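Local coordinates for inosine-uridine preferring nucleoside hydrolase (Gardnerella vaginalis 315-A, PDB 6BA1), which belongs to the inosine-uridine preferring nucleoside hydrolase family, adopts an alpha/beta fold around a mixed beta-sheet, and binds a calcium ion, at residues 202-214 with 224-236. Numbering follows the deposited sequence.
Sequences TLLTYKETKQWRD and ADMTDFYIKAYET
Extended from CG to NE, R213 carries its guanidinium across to D225 and D228, two acids one helical turn apart, while chi1 of -56° sets the Y206 ring beside the backbone N and lets its hydroxyl reach E235. R213 NH1 donates to D225 OD1 at 2.7 Å and R213 NH2 to D228 OD2, also at 2.7 Å. Both acceptors lie close to the guanidinium plane, yet each carboxylate is met from above its own plane. Arginine suits this place because one flat group can serve two acids; the small A224 leaves room for the flat group, its CB sitting over the centre of one guanidinium face. D228 works twice: its OD1 takes the T209 hydroxyl at 2.7 Å through the syn lone pair. These bonds to both oxygens should hold the carboxylate's rotation, and the nearby positive charge probably favours its ionised form. Being short, T209 can also act as a knob among A224, T227, D228 and I231, where the two backbones come closest, with T209 CA 4.9 Å from A224 CA. The longer Y206 fills a second hole, I231 CG2 lying 3.5 Å from its CZ; its OH donates to E235 OE2 at 2.7 Å, the ring and carboxylate planes 79° apart. Deeper in, the methyl of I231 CD1 meets L204 CD1, and W212 packs its CB near that of A224. Helix 206-213, with T205 at its N-cap position, thus runs nearly antiparallel (163°) to segment 224-236 of helix 218-237 in a helical hairpin that comes after strand 191-194 of the central sheet and the short helix 196-199. W212 and L204 rest on helix 302-319, whereas T227 and M226 face helix 15-25.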
# COMPACT_ATOMS: atom_id res chain seq x y z
N THR A 202 -14.07 8.76 -6.46
CA THR A 202 -14.75 9.81 -7.23
C THR A 202 -15.71 9.25 -8.24
O THR A 202 -15.50 8.17 -8.79
CB THR A 202 -13.74 10.70 -7.98
OG1 THR A 202 -12.78 11.22 -7.04
N LEU A 203 -16.78 10.00 -8.51
CA LEU A 203 -17.87 9.57 -9.39
C LEU A 203 -18.65 10.78 -9.94
O LEU A 203 -18.88 11.75 -9.21
CB LEU A 203 -18.81 8.66 -8.61
CG LEU A 203 -20.15 8.22 -9.27
CD1 LEU A 203 -19.89 7.34 -10.48
CD2 LEU A 203 -21.06 7.50 -8.28
N LEU A 204 -19.05 10.71 -11.21
CA LEU A 204 -20.17 11.53 -11.71
C LEU A 204 -21.00 10.80 -12.76
O LEU A 204 -20.48 9.97 -13.52
CB LEU A 204 -19.72 12.93 -12.18
CG LEU A 204 -18.96 13.25 -13.48
CD1 LEU A 204 -19.75 12.90 -14.76
CD2 LEU A 204 -18.64 14.72 -13.52
N THR A 205 -22.30 11.12 -12.78
CA THR A 205 -23.31 10.43 -13.58
C THR A 205 -23.95 11.46 -14.52
O THR A 205 -23.51 12.61 -14.58
CB THR A 205 -24.39 9.82 -12.65
OG1 THR A 205 -24.76 10.82 -11.70
CG2 THR A 205 -23.83 8.60 -11.92
N TYR A 206 -24.98 11.05 -15.26
CA TYR A 206 -25.74 11.96 -16.13
C TYR A 206 -26.46 13.09 -15.38
O TYR A 206 -26.76 14.12 -15.98
CB TYR A 206 -26.77 11.18 -16.95
CG TYR A 206 -26.21 10.06 -17.78
CD1 TYR A 206 -25.42 10.32 -18.90
CD2 TYR A 206 -26.46 8.73 -17.45
CE1 TYR A 206 -24.90 9.29 -19.67
CE2 TYR A 206 -25.96 7.69 -18.22
CZ TYR A 206 -25.17 7.98 -19.32
OH TYR A 206 -24.66 6.96 -20.08
N LYS A 207 -26.74 12.89 -14.09
CA LYS A 207 -27.26 13.96 -13.21
C LYS A 207 -26.39 15.23 -13.29
O LYS A 207 -26.93 16.35 -13.33
CB LYS A 207 -27.35 13.48 -11.76
N GLU A 208 -25.07 15.04 -13.36
CA GLU A 208 -24.09 16.13 -13.41
C GLU A 208 -23.90 16.70 -14.83
O GLU A 208 -23.73 17.91 -14.98
CB GLU A 208 -22.73 15.66 -12.84
CG GLU A 208 -22.70 15.48 -11.32
CD GLU A 208 -23.47 14.27 -10.81
OE1 GLU A 208 -23.46 13.20 -11.46
OE2 GLU A 208 -24.11 14.39 -9.74
N THR A 209 -23.92 15.85 -15.85
CA THR A 209 -23.71 16.30 -17.24
C THR A 209 -24.93 17.02 -17.82
O THR A 209 -24.79 17.88 -18.69
CB THR A 209 -23.29 15.15 -18.18
OG1 THR A 209 -24.36 14.22 -18.35
CG2 THR A 209 -22.06 14.41 -17.64
N LYS A 210 -26.13 16.65 -17.34
CA LYS A 210 -27.37 17.37 -17.68
C LYS A 210 -27.35 18.83 -17.21
O LYS A 210 -28.01 19.67 -17.82
CB LYS A 210 -28.60 16.66 -17.12
N GLN A 211 -26.61 19.12 -16.13
CA GLN A 211 -26.43 20.50 -15.64
C GLN A 211 -25.61 21.35 -16.61
O GLN A 211 -25.87 22.55 -16.76
CB GLN A 211 -25.75 20.52 -14.27
CG GLN A 211 -26.56 19.89 -13.14
CD GLN A 211 -25.79 19.79 -11.85
OE1 GLN A 211 -24.96 20.65 -11.53
NE2 GLN A 211 -26.04 18.74 -11.09
N TRP A 212 -24.60 20.74 -17.24
CA TRP A 212 -23.80 21.42 -18.26
C TRP A 212 -24.59 21.72 -19.54
O TRP A 212 -24.37 22.76 -20.18
CB TRP A 212 -22.54 20.61 -18.61
CG TRP A 212 -21.52 20.52 -17.50
CD1 TRP A 212 -21.36 21.38 -16.44
CD2 TRP A 212 -20.48 19.54 -17.37
NE1 TRP A 212 -20.32 20.96 -15.65
CE2 TRP A 212 -19.76 19.85 -16.21
CE3 TRP A 212 -20.11 18.42 -18.13
CZ2 TRP A 212 -18.67 19.07 -15.78
CZ3 TRP A 212 -19.02 17.66 -17.71
CH2 TRP A 212 -18.32 17.99 -16.54
N ARG A 213 -25.50 20.82 -19.91
CA ARG A 213 -26.42 21.05 -21.04
C ARG A 213 -27.35 22.24 -20.79
O ARG A 213 -27.65 22.99 -21.72
CB ARG A 213 -27.26 19.81 -21.33
CG ARG A 213 -26.47 18.64 -21.86
CD ARG A 213 -27.38 17.57 -22.42
NE ARG A 213 -26.65 16.31 -22.56
CZ ARG A 213 -25.76 16.04 -23.50
NH1 ARG A 213 -25.45 16.94 -24.44
NH2 ARG A 213 -25.16 14.86 -23.51
N ASP A 214 -27.79 22.41 -19.53
CA ASP A 214 -28.67 23.52 -19.13
C ASP A 214 -28.06 24.92 -19.32
O ASP A 214 -28.81 25.90 -19.42
CB ASP A 214 -29.12 23.37 -17.66
CG ASP A 214 -30.00 22.15 -17.42
OD1 ASP A 214 -30.74 21.72 -18.33
OD2 ASP A 214 -29.96 21.61 -16.28
N ALA A 224 -20.62 17.92 -21.95
CA ALA A 224 -21.73 16.99 -21.69
C ALA A 224 -21.72 15.82 -22.68
O ALA A 224 -21.69 14.66 -22.27
CB ALA A 224 -23.06 17.71 -21.74
N ASP A 225 -21.73 16.14 -23.98
CA ASP A 225 -21.64 15.12 -25.05
C ASP A 225 -20.43 14.20 -24.88
O ASP A 225 -20.52 12.99 -25.08
CB ASP A 225 -21.56 15.79 -26.45
CG ASP A 225 -22.88 16.39 -26.92
OD1 ASP A 225 -23.96 15.94 -26.48
OD2 ASP A 225 -22.83 17.31 -27.77
N MET A 226 -19.30 14.80 -24.51
CA MET A 226 -18.03 14.10 -24.37
C MET A 226 -18.05 13.08 -23.23
O MET A 226 -17.76 11.91 -23.45
CB MET A 226 -16.93 15.12 -24.11
CG MET A 226 -15.53 14.53 -24.06
SD MET A 226 -14.50 15.47 -22.94
CE MET A 226 -12.96 15.29 -23.82
N THR A 227 -18.36 13.55 -22.02
CA THR A 227 -18.36 12.69 -20.84
C THR A 227 -19.50 11.66 -20.84
O THR A 227 -19.42 10.65 -20.14
CB THR A 227 -18.40 13.52 -19.54
OG1 THR A 227 -19.53 14.39 -19.55
CG2 THR A 227 -17.14 14.36 -19.40
N ASP A 228 -20.56 11.92 -21.61
CA ASP A 228 -21.64 10.93 -21.80
C ASP A 228 -21.20 9.73 -22.65
O ASP A 228 -21.68 8.63 -22.44
CB ASP A 228 -22.90 11.59 -22.39
CG ASP A 228 -23.66 12.45 -21.37
OD1 ASP A 228 -23.14 12.66 -20.24
OD2 ASP A 228 -24.76 12.92 -21.70
N PHE A 229 -20.29 9.94 -23.61
CA PHE A 229 -19.61 8.83 -24.31
C PHE A 229 -18.76 8.03 -23.32
O PHE A 229 -18.74 6.80 -23.36
CB PHE A 229 -18.74 9.34 -25.46
CG PHE A 229 -18.14 8.25 -26.31
CD1 PHE A 229 -16.95 7.60 -25.92
CD2 PHE A 229 -18.75 7.84 -27.49
CE1 PHE A 229 -16.40 6.60 -26.69
CE2 PHE A 229 -18.20 6.83 -28.27
CZ PHE A 229 -17.03 6.21 -27.87
N TYR A 230 -18.05 8.76 -22.47
CA TYR A 230 -17.18 8.20 -21.42
C TYR A 230 -17.97 7.38 -20.39
O TYR A 230 -17.50 6.35 -19.92
CB TYR A 230 -16.42 9.35 -20.76
CG TYR A 230 -15.31 9.01 -19.80
CD1 TYR A 230 -14.21 8.24 -20.19
CD2 TYR A 230 -15.30 9.54 -18.51
CE1 TYR A 230 -13.17 7.97 -19.30
CE2 TYR A 230 -14.26 9.29 -17.62
CZ TYR A 230 -13.21 8.50 -18.01
OH TYR A 230 -12.20 8.24 -17.11
N ILE A 231 -19.18 7.85 -20.04
CA ILE A 231 -20.05 7.11 -19.10
C ILE A 231 -20.64 5.85 -19.75
O ILE A 231 -20.67 4.79 -19.12
CB ILE A 231 -21.17 8.01 -18.51
CG1 ILE A 231 -20.54 9.10 -17.60
CG2 ILE A 231 -22.16 7.20 -17.68
CD1 ILE A 231 -21.42 10.33 -17.43
N LYS A 232 -21.12 5.96 -20.99
CA LYS A 232 -21.68 4.80 -21.74
C LYS A 232 -20.64 3.71 -22.03
O LYS A 232 -20.99 2.54 -22.17
CB LYS A 232 -22.36 5.23 -23.05
CG LYS A 232 -23.74 5.84 -22.82
CD LYS A 232 -24.47 6.09 -24.11
CE LYS A 232 -25.71 6.95 -23.87
NZ LYS A 232 -26.61 6.95 -25.06
N ALA A 233 -19.38 4.11 -22.14
CA ALA A 233 -18.27 3.17 -22.17
C ALA A 233 -18.09 2.50 -20.81
O ALA A 233 -17.96 1.28 -20.73
CB ALA A 233 -16.98 3.86 -22.60
N TYR A 234 -18.11 3.31 -19.74
CA TYR A 234 -18.06 2.79 -18.36
C TYR A 234 -19.26 1.89 -18.00
O TYR A 234 -19.12 0.97 -17.20
CB TYR A 234 -17.92 3.92 -17.32
CG TYR A 234 -16.49 4.20 -16.87
CD1 TYR A 234 -16.11 4.04 -15.54
CD2 TYR A 234 -15.52 4.64 -17.78
CE1 TYR A 234 -14.81 4.33 -15.12
CE2 TYR A 234 -14.23 4.95 -17.37
CZ TYR A 234 -13.87 4.77 -16.06
OH TYR A 234 -12.60 5.07 -15.57
N GLU A 235 -20.43 2.16 -18.59
CA GLU A 235 -21.60 1.27 -18.43
C GLU A 235 -21.33 -0.18 -18.84
O GLU A 235 -21.95 -1.08 -18.28
CB GLU A 235 -22.82 1.81 -19.20
CG GLU A 235 -23.56 2.93 -18.50
CD GLU A 235 -24.72 3.47 -19.33
OE1 GLU A 235 -25.14 2.84 -20.32
OE2 GLU A 235 -25.25 4.54 -18.97
N THR A 236 -20.44 -0.41 -19.81
CA THR A 236 -20.04 -1.78 -20.21
C THR A 236 -18.72 -2.25 -19.54
O THR A 236 -18.64 -3.39 -19.09
CB THR A 236 -19.97 -1.95 -21.76
OG1 THR A 236 -18.84 -1.26 -22.28
CG2 THR A 236 -21.24 -1.41 -22.42